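Resiniferatoxin-binding, phosphotriesterase-related protein (Rhodobacter sphaeroides 2.4.1, PDB 3K2G) binds two zinc ions in a TIM-barrel fold of the phosphotriesterase family and probably acts as a metal-dependent phosphoric ester hydrolase. Local coordinates at residues 89-92 with 93-96; 321-324 with 325-329; 341-344 with 345-349. All blocks are in the same frame, centred on the assembly; numbering follows the deposited sequence.

Interaction 1: 89-92 with 93-96; sequences IAEV and KQFA
I89 and K93 sit one helical turn apart on helix 85-97, and their side chains run alongside each other in the same direction. The apolar part of the contact is small: CG2 of I89, the branch anti to the backbone N, meets CE of K93 at 3.6 Å. K93 leaves the helix with CG beside its own backbone N (chi1 -73°) and stays extended from there, which lays its methylenes past the carbonyl of I89, CG of K93 coming within 3.1 Å of I89 O. Backbone hydrogen bonding is mixed between i+4 and i+3 bonds. K93 N donates to I89 O (3.0 Å) and A96 N to V92 O (3.2 Å), each across a regular turn. Bonds of the i to i+3 type mix in: Q94 N reaches E91 O at 3.3 Å and, weakly, A90 O one residue further back, while F95 N adds a weak bond to V92 O. The polar side chains E91 and Q94 also lie alongside each other, carboxylate and amide planes 56° apart, with OE1 of E91 3.7 Å from NE2 of Q94. Both groups turn to T312: E91 OE2 accepts from T312 OG1 and from R313 N, and Q94 NE2 bonds to T312 OG1. V92 and F95 pack on I103 of strand 102-105, as a barrel helix does on its strand, while I89 reaches helix 115-125. Carboxylate and amide are thus held through a shared threonine hydroxyl, and the two donors that reach E91 OE2, that hydroxyl and the backbone N-H of R313, would probably favour a charged carboxylate.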
ATOM      1  N   ILE B  89      43.218  -2.703 -10.048  1.00 19.08           N
ATOM      2  CA  ILE B  89      43.555  -1.716 -11.063  1.00 20.30           C
ATOM      3  C   ILE B  89      42.797  -1.957 -12.363  1.00 20.20           C
ATOM      4  O   ILE B  89      42.299  -1.016 -12.975  1.00 21.76           O
ATOM      5  CB  ILE B  89      45.079  -1.709 -11.347  1.00 22.17           C
ATOM      6  CG1 ILE B  89      45.816  -1.096 -10.156  1.00 22.28           C
ATOM      7  CG2 ILE B  89      45.376  -0.937 -12.630  1.00 22.20           C
ATOM      8  CD1 ILE B  89      47.317  -1.276 -10.196  1.00 22.89           C
ATOM      9  N   ALA B  90      42.714  -3.214 -12.795  1.00 19.85           N
ATOM     10  CA  ALA B  90      42.001  -3.525 -14.030  1.00 19.06           C
ATOM     11  C   ALA B  90      40.503  -3.268 -13.868  1.00 18.56           C
ATOM     12  O   ALA B  90      39.850  -2.718 -14.759  1.00 15.23           O
ATOM     13  CB  ALA B  90      42.239  -4.981 -14.433  1.00 18.75           C
ATOM     14  N   GLU B  91      39.965  -3.672 -12.722  1.00 17.44           N
ATOM     15  CA  GLU B  91      38.544  -3.496 -12.449  1.00 18.26           C
ATOM     16  C   GLU B  91      38.179  -2.016 -12.359  1.00 17.07           C
ATOM     17  O   GLU B  91      37.105  -1.613 -12.799  1.00 17.36           O
ATOM     18  CB  GLU B  91      38.176  -4.213 -11.152  1.00 20.97           C
ATOM     19  CG  GLU B  91      38.219  -5.743 -11.237  1.00 19.21           C
ATOM     20  CD  GLU B  91      37.000  -6.338 -11.936  1.00 20.20           C
ATOM     21  OE1 GLU B  91      35.900  -5.750 -11.831  1.00 15.06           O
ATOM     22  OE2 GLU B  91      37.133  -7.404 -12.574  1.00 16.99           O
ATOM     23  N   VAL B  92      39.074  -1.210 -11.791  1.00 16.93           N
ATOM     24  CA  VAL B  92      38.830   0.222 -11.665  1.00 18.49           C
ATOM     25  C   VAL B  92      38.921   0.900 -13.032  1.00 19.66           C
ATOM     26  O   VAL B  92      38.208   1.868 -13.307  1.00 18.19           O
ATOM     27  CB  VAL B  92      39.831   0.876 -10.677  1.00 19.61           C
ATOM     28  CG1 VAL B  92      39.740   2.399 -10.752  1.00 19.23           C
ATOM     29  CG2 VAL B  92      39.528   0.410  -9.262  1.00 17.07           C
ATOM     30  N   LYS B  93      39.791   0.394 -13.898  1.00 20.37           N
ATOM     31  CA  LYS B  93      39.916   0.980 -15.222  1.00 21.24           C
ATOM     32  C   LYS B  93      38.598   0.890 -15.985  1.00 21.89           C
ATOM     33  O   LYS B  93      38.350   1.679 -16.896  1.00 20.38           O
ATOM     34  CB  LYS B  93      41.028   0.294 -16.012  1.00 22.83           C
ATOM     35  CG  LYS B  93      42.430   0.661 -15.548  1.00 24.44           C
ATOM     36  CD  LYS B  93      43.477  -0.007 -16.428  1.00 25.33           C
ATOM     37  CE  LYS B  93      44.887   0.328 -15.970  1.00 25.94           C
ATOM     38  NZ  LYS B  93      45.921  -0.331 -16.818  1.00 26.77           N
ATOM     39  N   GLN B  94      37.746  -0.066 -15.617  1.00 21.19           N
ATOM     40  CA  GLN B  94      36.450  -0.206 -16.277  1.00 21.44           C
ATOM     41  C   GLN B  94      35.570   1.002 -15.956  1.00 21.39           C
ATOM     42  O   GLN B  94      34.822   1.492 -16.811  1.00 20.66           O
ATOM     43  CB  GLN B  94      35.742  -1.475 -15.811  1.00 22.97           C
ATOM     44  CG  GLN B  94      36.326  -2.755 -16.344  1.00 24.16           C
ATOM     45  CD  GLN B  94      35.568  -3.963 -15.840  1.00 26.78           C
ATOM     46  OE1 GLN B  94      34.334  -3.978 -15.851  1.00 25.15           O
ATOM     47  NE2 GLN B  94      36.297  -4.984 -15.396  1.00 26.53           N
ATOM     48  N   PHE B  95      35.657   1.463 -14.712  1.00 20.10           N
ATOM     49  CA  PHE B  95      34.890   2.620 -14.255  1.00 20.67           C
ATOM     50  C   PHE B  95      35.375   3.847 -15.014  1.00 21.16           C
ATOM     51  O   PHE B  95      34.578   4.619 -15.543  1.00 20.07           O
ATOM     52  CB  PHE B  95      35.095   2.816 -12.752  1.00 21.10           C
ATOM     53  CG  PHE B  95      34.445   4.055 -12.196  1.00 19.93           C
ATOM     54  CD1 PHE B  95      33.094   4.314 -12.414  1.00 17.44           C
ATOM     55  CD2 PHE B  95      35.176   4.939 -11.408  1.00 19.60           C
ATOM     56  CE1 PHE B  95      32.480   5.429 -11.848  1.00 19.63           C
ATOM     57  CE2 PHE B  95      34.574   6.060 -10.834  1.00 18.51           C
ATOM     58  CZ  PHE B  95      33.222   6.306 -11.054  1.00 17.70           C
ATOM     59  N   ALA B  96      36.692   4.014 -15.067  1.00 22.50           N
ATOM     60  CA  ALA B  96      37.280   5.144 -15.777  1.00 24.67           C
ATOM     61  C   ALA B  96      36.891   5.048 -17.252  1.00 25.52           C
ATOM     62  O   ALA B  96      36.645   6.059 -17.910  1.00 24.51           O
ATOM     63  CB  ALA B  96      38.796   5.119 -15.631  1.00 24.89           C
TER

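Interaction 2: 321-324 with 325-329; sequences FVTK and HFLPR
F321 and H325 meet one turn apart at the start of helix 321-332. CB of H325 lies over one face of the F321 ring, 4.0 Å from its centroid, in a CH-pi contact that is off-centre on the ring. The two rings are oblique, their planes at 36°, and CD1 of F321 comes 3.6 Å from CD2 of H325. K324 runs beside the imidazole and sets CG over one of its faces, 4.1 Å from the centroid, a second CH-pi contact; CD of K324 follows at 3.3 Å from H325 NE2, and beyond it the chain bends at chi3 (-54°), turning CE and NZ. Further along, L327 CG leans on the carbonyl oxygen of V322, and P328 CG touches K324 O.

The backbone that carries these groups widens into a pi-type turn at 322-324. F321 O accepts from both H325 N (2.7 Å) and F326 N (3.2 Å); the second of these bonds, like that from L327 N to V322 O, spans five residues, which is what makes the turn pi-type. P328 has no N-H to give to the turn before, and the helix is kinked there. Farther out, V322 N bonds to H303 NE2, F326 packs on I287 of helix 280-292, and L327 on M344 of helix 337-352. E68 of the second subunit takes a salt bridge from K324 NZ and a hydrogen bond from H325 NE2 on the same oxygen, OE2, so this helix forms part of the subunit interface. That carboxylate probably draws lysine and imidazole together and may favour a protonated imidazole.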
ATOM      1  N   PHE B 321      29.194  -0.843 -12.953  1.00 15.45           N
ATOM      2  CA  PHE B 321      27.798  -1.256 -13.017  1.00 15.27           C
ATOM      3  C   PHE B 321      26.803  -0.114 -12.784  1.00 13.77           C
ATOM      4  O   PHE B 321      25.854   0.056 -13.542  1.00 13.22           O
ATOM      5  CB  PHE B 321      27.559  -2.380 -12.005  1.00 17.21           C
ATOM      6  CG  PHE B 321      26.195  -2.994 -12.093  1.00 20.46           C
ATOM      7  CD1 PHE B 321      25.894  -3.912 -13.097  1.00 19.06           C
ATOM      8  CD2 PHE B 321      25.203  -2.645 -11.180  1.00 19.48           C
ATOM      9  CE1 PHE B 321      24.624  -4.474 -13.190  1.00 18.56           C
ATOM     10  CE2 PHE B 321      23.931  -3.198 -11.265  1.00 20.44           C
ATOM     11  CZ  PHE B 321      23.642  -4.118 -12.273  1.00 18.55           C
ATOM     12  N   VAL B 322      27.012   0.667 -11.731  1.00 15.06           N
ATOM     13  CA  VAL B 322      26.106   1.772 -11.448  1.00 14.44           C
ATOM     14  C   VAL B 322      25.975   2.680 -12.664  1.00 14.24           C
ATOM     15  O   VAL B 322      24.867   3.001 -13.096  1.00 13.61           O
ATOM     16  CB  VAL B 322      26.594   2.593 -10.235  1.00 14.00           C
ATOM     17  CG1 VAL B 322      25.863   3.932 -10.168  1.00 14.61           C
ATOM     18  CG2 VAL B 322      26.338   1.809  -8.958  1.00 15.41           C
ATOM     19  N   THR B 323      27.118   3.059 -13.226  1.00 15.86           N
ATOM     20  CA  THR B 323      27.166   3.944 -14.388  1.00 17.12           C
ATOM     21  C   THR B 323      26.602   3.360 -15.673  1.00 19.39           C
ATOM     22  O   THR B 323      25.852   4.021 -16.389  1.00 19.79           O
ATOM     23  CB  THR B 323      28.612   4.375 -14.702  1.00 17.66           C
ATOM     24  OG1 THR B 323      29.191   4.997 -13.551  1.00 16.32           O
ATOM     25  CG2 THR B 323      28.628   5.360 -15.858  1.00 18.70           C
ATOM     26  N   LYS B 324      26.973   2.120 -15.967  1.00 20.96           N
ATOM     27  CA  LYS B 324      26.545   1.475 -17.199  1.00 22.32           C
ATOM     28  C   LYS B 324      25.154   0.852 -17.168  1.00 20.90           C
ATOM     29  O   LYS B 324      24.446   0.843 -18.177  1.00 19.97           O
ATOM     30  CB  LYS B 324      27.568   0.402 -17.585  1.00 25.32           C
ATOM     31  CG  LYS B 324      27.452  -0.090 -19.023  1.00 31.60           C
ATOM     32  CD  LYS B 324      28.223  -1.390 -19.236  1.00 35.12           C
ATOM     33  CE  LYS B 324      29.677  -1.279 -18.814  1.00 36.19           C
ATOM     34  NZ  LYS B 324      30.377  -2.575 -19.036  1.00 40.20           N
ATOM     35  N   HIS B 325      24.741   0.352 -16.012  1.00 21.06           N
ATOM     36  CA  HIS B 325      23.454  -0.312 -15.943  1.00 19.96           C
ATOM     37  C   HIS B 325      22.392   0.299 -15.038  1.00 19.62           C
ATOM     38  O   HIS B 325      21.223   0.335 -15.412  1.00 20.89           O
ATOM     39  CB  HIS B 325      23.692  -1.782 -15.592  1.00 19.99           C
ATOM     40  CG  HIS B 325      24.538  -2.503 -16.598  1.00 20.03           C
ATOM     41  ND1 HIS B 325      24.068  -2.873 -17.839  1.00 21.75           N
ATOM     42  CD2 HIS B 325      25.834  -2.894 -16.558  1.00 22.07           C
ATOM     43  CE1 HIS B 325      25.033  -3.464 -18.520  1.00 21.27           C
ATOM     44  NE2 HIS B 325      26.116  -3.488 -17.765  1.00 21.76           N
ATOM     45  N   PHE B 326      22.773   0.795 -13.868  1.00 18.28           N
ATOM     46  CA  PHE B 326      21.768   1.368 -12.987  1.00 18.95           C
ATOM     47  C   PHE B 326      21.230   2.718 -13.470  1.00 18.82           C
ATOM     48  O   PHE B 326      20.024   2.952 -13.408  1.00 18.02           O
ATOM     49  CB  PHE B 326      22.291   1.489 -11.549  1.00 18.57           C
ATOM     50  CG  PHE B 326      21.210   1.804 -10.542  1.00 19.53           C
ATOM     51  CD1 PHE B 326      20.128   0.942 -10.363  1.00 18.13           C
ATOM     52  CD2 PHE B 326      21.266   2.968  -9.780  1.00 17.36           C
ATOM     53  CE1 PHE B 326      19.116   1.244  -9.439  1.00 19.82           C
ATOM     54  CE2 PHE B 326      20.267   3.277  -8.861  1.00 18.26           C
ATOM     55  CZ  PHE B 326      19.189   2.416  -8.688  1.00 17.05           C
ATOM     56  N   LEU B 327      22.098   3.601 -13.956  1.00 18.83           N
ATOM     57  CA  LEU B 327      21.622   4.901 -14.429  1.00 21.24           C
ATOM     58  C   LEU B 327      20.516   4.681 -15.470  1.00 21.43           C
ATOM     59  O   LEU B 327      19.448   5.285 -15.384  1.00 21.94           O
ATOM     60  CB  LEU B 327      22.785   5.737 -14.987  1.00 21.34           C
ATOM     61  CG  LEU B 327      23.903   6.036 -13.967  1.00 23.52           C
ATOM     62  CD1 LEU B 327      24.901   7.027 -14.559  1.00 23.63           C
ATOM     63  CD2 LEU B 327      23.320   6.599 -12.675  1.00 23.30           C
ATOM     64  N   PRO B 328      20.749   3.797 -16.457  1.00 22.90           N
ATOM     65  CA  PRO B 328      19.714   3.542 -17.466  1.00 23.41           C
ATOM     66  C   PRO B 328      18.409   3.033 -16.819  1.00 24.46           C
ATOM     67  O   PRO B 328      17.314   3.337 -17.293  1.00 25.26           O
ATOM     68  CB  PRO B 328      20.366   2.496 -18.366  1.00 25.12           C
ATOM     69  CG  PRO B 328      21.824   2.867 -18.298  1.00 23.12           C
ATOM     70  CD  PRO B 328      22.019   3.144 -16.827  1.00 23.00           C
ATOM     71  N   ARG B 329      18.531   2.265 -15.737  1.00 23.32           N
ATOM     72  CA  ARG B 329      17.361   1.742 -15.025  1.00 22.30           C
ATOM     73  C   ARG B 329      16.602   2.910 -14.383  1.00 22.45           C
ATOM     74  O   ARG B 329      15.374   2.957 -14.422  1.00 19.61           O
ATOM     75  CB  ARG B 329      17.796   0.746 -13.941  1.00 22.34           C
ATOM     76  CG  ARG B 329      16.652   0.086 -13.169  1.00 22.23           C
ATOM     77  CD  ARG B 329      17.184  -0.798 -12.040  1.00 23.44           C
ATOM     78  NE  ARG B 329      17.935  -1.951 -12.538  1.00 20.83           N
ATOM     79  CZ  ARG B 329      17.381  -3.050 -13.048  1.00 23.57           C
ATOM     80  NH1 ARG B 329      16.060  -3.164 -13.130  1.00 19.89           N
ATOM     81  NH2 ARG B 329      18.150  -4.042 -13.485  1.00 21.71           N
TER

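Interaction 3: 341-344 with 345-349; sequences ETLM and VTNPR
N347 faces T342 across a turn of helix 337-352, and its side chain can be followed outward from CB. That carbon rests 3.3 Å from T342 O, the same oxygen that receives N347 N in a hydrogen bond of 2.7 Å. Set opposite its own carbonyl carbon by a chi1 of -73°, CG of N347 stays close to this acceptor, 3.2 Å from T342 O. The amide then divides: OD1 of N347 meets the methyl CG2 of T342 at 3.4 Å and accepts a hydrogen bond from R350 NH1, while ND2 of N347 passes 3.9 Å from CD2 of L343 and donates to the carbonyls of I299 and L296. A buried amide is thereby tied to strand 299-301 and the loop before it, joining the last long helix of the TIM barrel to its strand. The turn at 342-344 is of the wider pi type, and it precedes P348, whose ring nitrogen cannot donate and whose CD lies 3.3 Å from L343 O. On another side of the helix V345 N bonds to E341 O, which also receives a weak bond from T346 N. There OE2 of E341 is modelled 3.0 Å from CG2 of V345, a doubtfully short approach.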
ATOM      1  N   GLU B 341      22.917  13.275 -13.561  1.00 22.59           N
ATOM      2  CA  GLU B 341      24.111  14.098 -13.422  1.00 23.00           C
ATOM      3  C   GLU B 341      24.216  14.534 -11.961  1.00 21.30           C
ATOM      4  O   GLU B 341      25.305  14.551 -11.384  1.00 18.91           O
ATOM      5  CB  GLU B 341      23.997  15.322 -14.340  1.00 27.00           C
ATOM      6  CG  GLU B 341      25.141  16.324 -14.252  1.00 32.20           C
ATOM      7  CD  GLU B 341      26.472  15.753 -14.695  1.00 34.63           C
ATOM      8  OE1 GLU B 341      26.511  15.038 -15.717  1.00 37.30           O
ATOM      9  OE2 GLU B 341      27.487  16.031 -14.027  1.00 37.70           O
ATOM     10  N   THR B 342      23.071  14.879 -11.373  1.00 19.16           N
ATOM     11  CA  THR B 342      23.009  15.310  -9.977  1.00 20.94           C
ATOM     12  C   THR B 342      23.458  14.189  -9.033  1.00 19.52           C
ATOM     13  O   THR B 342      24.194  14.417  -8.073  1.00 15.82           O
ATOM     14  CB  THR B 342      21.567  15.742  -9.600  1.00 23.20           C
ATOM     15  OG1 THR B 342      21.218  16.926 -10.329  1.00 18.62           O
ATOM     16  CG2 THR B 342      21.453  16.015  -8.102  1.00 23.35           C
ATOM     17  N   LEU B 343      23.019  12.974  -9.327  1.00 17.52           N
ATOM     18  CA  LEU B 343      23.356  11.820  -8.507  1.00 17.82           C
ATOM     19  C   LEU B 343      24.830  11.427  -8.536  1.00 16.00           C
ATOM     20  O   LEU B 343      25.406  11.136  -7.492  1.00 16.31           O
ATOM     21  CB  LEU B 343      22.500  10.616  -8.929  1.00 20.00           C
ATOM     22  CG  LEU B 343      20.999  10.769  -8.669  1.00 20.05           C
ATOM     23  CD1 LEU B 343      20.231   9.639  -9.325  1.00 20.88           C
ATOM     24  CD2 LEU B 343      20.752  10.784  -7.178  1.00 20.90           C
HETATM   25  N   MSE B 344      25.441  11.438  -9.718  1.00 15.06           N
HETATM   26  CA  MSE B 344      26.839  11.024  -9.859  1.00 15.83           C
HETATM   27  C   MSE B 344      27.914  12.096  -9.791  1.00 16.17           C
HETATM   28  O   MSE B 344      29.099  11.773  -9.675  1.00 15.28           O
HETATM   29  CB  MSE B 344      27.026  10.261 -11.171  1.00 18.51           C
HETATM   30  CG  MSE B 344      26.133   9.036 -11.301  1.00 21.33           C
HETATM   31 SE   MSE B 344      26.261   7.790  -9.814  1.00 26.11          SE
HETATM   32  CE  MSE B 344      28.068   7.177 -10.161  1.00 20.90           C
ATOM     33  N   VAL B 345      27.522  13.366  -9.878  1.00 15.94           N
ATOM     34  CA  VAL B 345      28.504  14.444  -9.854  1.00 16.67           C
ATOM     35  C   VAL B 345      28.183  15.511  -8.822  1.00 16.57           C
ATOM     36  O   VAL B 345      28.954  15.739  -7.888  1.00 16.06           O
ATOM     37  CB  VAL B 345      28.617  15.141 -11.241  1.00 17.67           C
ATOM     38  CG1 VAL B 345      29.621  16.287 -11.167  1.00 19.27           C
ATOM     39  CG2 VAL B 345      29.042  14.142 -12.307  1.00 18.46           C
ATOM     40  N   THR B 346      27.036  16.157  -8.986  1.00 17.74           N
ATOM     41  CA  THR B 346      26.646  17.225  -8.078  1.00 17.10           C
ATOM     42  C   THR B 346      26.533  16.788  -6.617  1.00 17.09           C
ATOM     43  O   THR B 346      27.098  17.434  -5.735  1.00 14.53           O
ATOM     44  CB  THR B 346      25.318  17.879  -8.519  1.00 20.40           C
ATOM     45  OG1 THR B 346      25.339  18.095  -9.938  1.00 20.01           O
ATOM     46  CG2 THR B 346      25.143  19.230  -7.830  1.00 18.66           C
ATOM     47  N   ASN B 347      25.824  15.696  -6.348  1.00 15.06           N
ATOM     48  CA  ASN B 347      25.685  15.262  -4.965  1.00 15.13           C
ATOM     49  C   ASN B 347      27.017  14.872  -4.335  1.00 15.38           C
ATOM     50  O   ASN B 347      27.294  15.257  -3.203  1.00 13.37           O
ATOM     51  CB  ASN B 347      24.661  14.134  -4.849  1.00 14.54           C
ATOM     52  CG  ASN B 347      23.236  14.638  -5.018  1.00 17.63           C
ATOM     53  OD1 ASN B 347      23.005  15.845  -5.123  1.00 13.50           O
ATOM     54  ND2 ASN B 347      22.279  13.722  -5.037  1.00 11.14           N
ATOM     55  N   PRO B 348      27.851  14.092  -5.045  1.00 14.78           N
ATOM     56  CA  PRO B 348      29.139  13.735  -4.440  1.00 15.72           C
ATOM     57  C   PRO B 348      29.918  15.003  -4.070  1.00 16.26           C
ATOM     58  O   PRO B 348      30.530  15.086  -3.003  1.00 13.72           O
ATOM     59  CB  PRO B 348      29.817  12.939  -5.544  1.00 16.31           C
ATOM     60  CG  PRO B 348      28.654  12.170  -6.123  1.00 16.34           C
ATOM     61  CD  PRO B 348      27.586  13.263  -6.236  1.00 16.53           C
ATOM     62  N   ARG B 349      29.893  15.989  -4.962  1.00 16.60           N
ATOM     63  CA  ARG B 349      30.578  17.257  -4.707  1.00 17.12           C
ATOM     64  C   ARG B 349      29.953  17.915  -3.473  1.00 17.63           C
ATOM     65  O   ARG B 349      30.660  18.457  -2.618  1.00 18.10           O
ATOM     66  CB  ARG B 349      30.452  18.187  -5.918  1.00 17.22           C
ATOM     67  CG  ARG B 349      31.338  19.432  -5.850  1.00 18.68           C
ATOM     68  CD  ARG B 349      31.158  20.306  -7.074  1.00 20.75           C
ATOM     69  NE  ARG B 349      31.993  21.505  -7.027  1.00 22.29           N
ATOM     70  CZ  ARG B 349      31.964  22.474  -7.939  1.00 25.51           C
ATOM     71  NH1 ARG B 349      31.139  22.391  -8.975  1.00 23.13           N
ATOM     72  NH2 ARG B 349      32.757  23.529  -7.816  1.00 25.20           N
TER

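Overall arrangement
The three contacts belong to three helices of one barrel. Interactions 2 and 3 lie on consecutive helices, centres 14 Å apart, and the selenomethionine M344 joins them: M344 SE is 3.9 Å from V322 CG1, and M344 CG is 4.0 Å from L327 CD2. Interaction 1 meets interaction 2 where F95 CE1 lies 3.7 Å from T323 OG1, whereas its nearest atoms stay about 5 Å from interaction 3. Each lies about 9 to 10 Å, side chain to side chain, from a ligand of the binuclear zinc site: V92 is about 10 Å from H36, V322 about 9 Å from D304 and P348 about 10 Å from H34. The side chain of V322 is about 13 Å from a zinc ion.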